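PDB 3OH8: nucleoside-diphosphate sugar epimerase (SulA family) from Corynebacterium glutamicum, which probably acts as an NAD(P)-dependent epimerase on nucleotide sugars, although its substrate is not established. Local coordinates for residues P147-I152 against G171-Q176. Residues are numbered along the deposited sequence; the frame is centred on the assembly and turned at random.
Sequences PLTVAI and GHEVIQ
Thr-149 to Ile-152 pairs in parallel with Glu-173 to Gln-176, joining the first two strands of the Rossmann-like epimerase/dehydratase domain. The short strand segments run at 25° to each other. Four backbone hydrogen bonds link the two segments in the parallel pattern. Leu-148 O accepts from Glu-173 N, and Val-150 N donates to Glu-173 O. Val-150 O then accepts from Ile-175 N, with the donor above the carbonyl plane. Ile-152 N donates to Ile-175 O.

A side chain extends the ladder at its start. His-172 ND1 accepts the backbone N-H of Leu-148 at 2.8 Å, in the ring plane and nearly straight (168°). This bond requires ND1 to be unprotonated. CG of His-172 lies anti to its carbonyl carbon (chi1 -57°), which places the ring beside Leu-148, just before the first strand. Next to it, Pro-147 CB rests 3.3 Å from the carbonyl O of Gly-171. Gly-171, with positive phi, follows helix 158-169 and closes it in a Schellman motif.

Thr-149, Glu-173, Ala-151 and Ile-175 share one face of the pair. Here Thr-149 CG2 meets the tip of Ile-175 tightly, 3.5 Å from its CD1. CG2 is the Thr-149 branch anti to the backbone N, while OG1 lies 3.9 Å from Glu-173 CB. Val-150, Ile-152, Val-174 and Gln-176 share the other face, where Ile-152 CD1 lies 3.8 Å from Val-174 CG1. Thr-164 and Leu-167 of helix 158-169 touch both of these side chains. Val-150 meets Ile-353 of helix 342-354. Strand 204-207 pairs with the other edge of strand 149-153, which therefore runs inside the sheet. Strand 149-153, helix 158-169 and strand 173-178 form the beta-alpha-beta unit that typically opens a dinucleotide-binding Rossmann fold.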
loop_
_atom_site.group_PDB
_atom_site.type_symbol
_atom_site.label_atom_id
_atom_site.label_comp_id
_atom_site.label_asym_id
_atom_site.label_seq_id
_atom_site.Cartn_x
_atom_site.Cartn_y
_atom_site.Cartn_z
ATOM N N PRO A 147 -0.598 2.835 20.335
ATOM C CA PRO A 147 0.442 2.402 19.389
ATOM C C PRO A 147 1.034 1.056 19.787
ATOM O O PRO A 147 1.261 0.800 20.970
ATOM C CB PRO A 147 1.505 3.498 19.513
ATOM C CG PRO A 147 0.745 4.708 20.036
ATOM C CD PRO A 147 -0.285 4.135 20.963
ATOM N N LEU A 148 1.270 0.201 18.800
ATOM C CA LEU A 148 1.941 -1.065 19.031
ATOM C C LEU A 148 3.324 -0.991 18.430
ATOM O O LEU A 148 3.588 -0.140 17.587
ATOM C CB LEU A 148 1.168 -2.207 18.364
ATOM C CG LEU A 148 -0.214 -2.487 18.951
ATOM C CD1 LEU A 148 -1.004 -3.389 18.016
ATOM C CD2 LEU A 148 -0.074 -3.103 20.345
ATOM N N THR A 149 4.200 -1.886 18.867
ATOM C CA THR A 149 5.478 -2.072 18.202
ATOM C C THR A 149 5.415 -3.383 17.430
ATOM O O THR A 149 5.116 -4.436 17.994
ATOM C CB THR A 149 6.650 -2.110 19.198
ATOM O OG1 THR A 149 6.639 -0.912 19.982
ATOM C CG2 THR A 149 7.983 -2.211 18.456
ATOM N N VAL A 150 5.723 -3.301 16.144
ATOM C CA VAL A 150 5.529 -4.398 15.215
ATOM C C VAL A 150 6.867 -4.751 14.571
ATOM O O VAL A 150 7.459 -3.929 13.863
ATOM C CB VAL A 150 4.517 -3.972 14.112
ATOM C CG1 VAL A 150 4.183 -5.132 13.215
ATOM C CG2 VAL A 150 3.246 -3.419 14.732
ATOM N N ALA A 151 7.364 -5.953 14.845
ATOM C CA ALA A 151 8.556 -6.434 14.159
ATOM C C ALA A 151 8.116 -6.974 12.810
ATOM O O ALA A 151 7.105 -7.673 12.725
ATOM C CB ALA A 151 9.248 -7.535 14.975
ATOM N N ILE A 152 8.864 -6.651 11.757
ATOM C CA ILE A 152 8.499 -7.069 10.408
ATOM C C ILE A 152 9.688 -7.596 9.618
ATOM O O ILE A 152 10.705 -6.927 9.525
ATOM C CB ILE A 152 7.886 -5.890 9.621
ATOM C CG1 ILE A 152 6.709 -5.280 10.385
ATOM C CG2 ILE A 152 7.419 -6.340 8.254
ATOM C CD1 ILE A 152 5.910 -4.258 9.559
ATOM N N GLY A 171 0.867 5.767 13.488
ATOM C CA GLY A 171 1.419 6.071 14.801
ATOM C C GLY A 171 2.006 4.873 15.521
ATOM O O GLY A 171 2.383 4.977 16.687
ATOM N N HIS A 172 2.074 3.727 14.841
ATOM C CA HIS A 172 2.716 2.550 15.412
ATOM C C HIS A 172 4.206 2.547 15.146
ATOM O O HIS A 172 4.680 3.230 14.243
ATOM C CB HIS A 172 2.093 1.272 14.852
ATOM C CG HIS A 172 0.622 1.181 15.085
ATOM N ND1 HIS A 172 0.089 0.834 16.308
ATOM C CD2 HIS A 172 -0.427 1.407 14.261
ATOM C CE1 HIS A 172 -1.230 0.839 16.224
ATOM N NE2 HIS A 172 -1.569 1.184 14.995
ATOM N N GLU A 173 4.945 1.766 15.929
ATOM C CA GLU A 173 6.389 1.657 15.728
ATOM C C GLU A 173 6.708 0.363 14.999
ATOM O O GLU A 173 6.149 -0.682 15.320
ATOM C CB GLU A 173 7.130 1.675 17.063
ATOM C CG GLU A 173 6.922 2.944 17.871
ATOM C CD GLU A 173 7.576 4.155 17.229
ATOM O OE1 GLU A 173 8.748 4.038 16.804
ATOM O OE2 GLU A 173 6.921 5.220 17.156
ATOM N N VAL A 174 7.598 0.445 14.022
ATOM C CA VAL A 174 8.024 -0.729 13.272
ATOM C C VAL A 174 9.483 -1.043 13.580
ATOM O O VAL A 174 10.337 -0.161 13.522
ATOM C CB VAL A 174 7.859 -0.521 11.748
ATOM C CG1 VAL A 174 8.408 -1.722 10.972
ATOM C CG2 VAL A 174 6.402 -0.308 11.407
ATOM N N ILE A 175 9.759 -2.290 13.945
ATOM C CA ILE A 175 11.129 -2.761 14.019
ATOM C C ILE A 175 11.396 -3.623 12.798
ATOM O O ILE A 175 10.859 -4.720 12.672
ATOM C CB ILE A 175 11.397 -3.597 15.273
ATOM C CG1 ILE A 175 11.071 -2.792 16.535
ATOM C CG2 ILE A 175 12.854 -4.042 15.283
ATOM C CD1 ILE A 175 11.088 -3.633 17.812
ATOM N N GLN A 176 12.217 -3.115 11.889
ATOM C CA GLN A 176 12.488 -3.829 10.657
ATOM C C GLN A 176 13.569 -4.880 10.888
ATOM O O GLN A 176 14.677 -4.561 11.355
ATOM C CB GLN A 176 12.889 -2.853 9.550
ATOM C CG GLN A 176 11.764 -1.907 9.140
ATOM C CD GLN A 176 12.209 -0.851 8.145
ATOM O OE1 GLN A 176 12.175 0.344 8.441
ATOM N NE2 GLN A 176 12.627 -1.285 6.960
#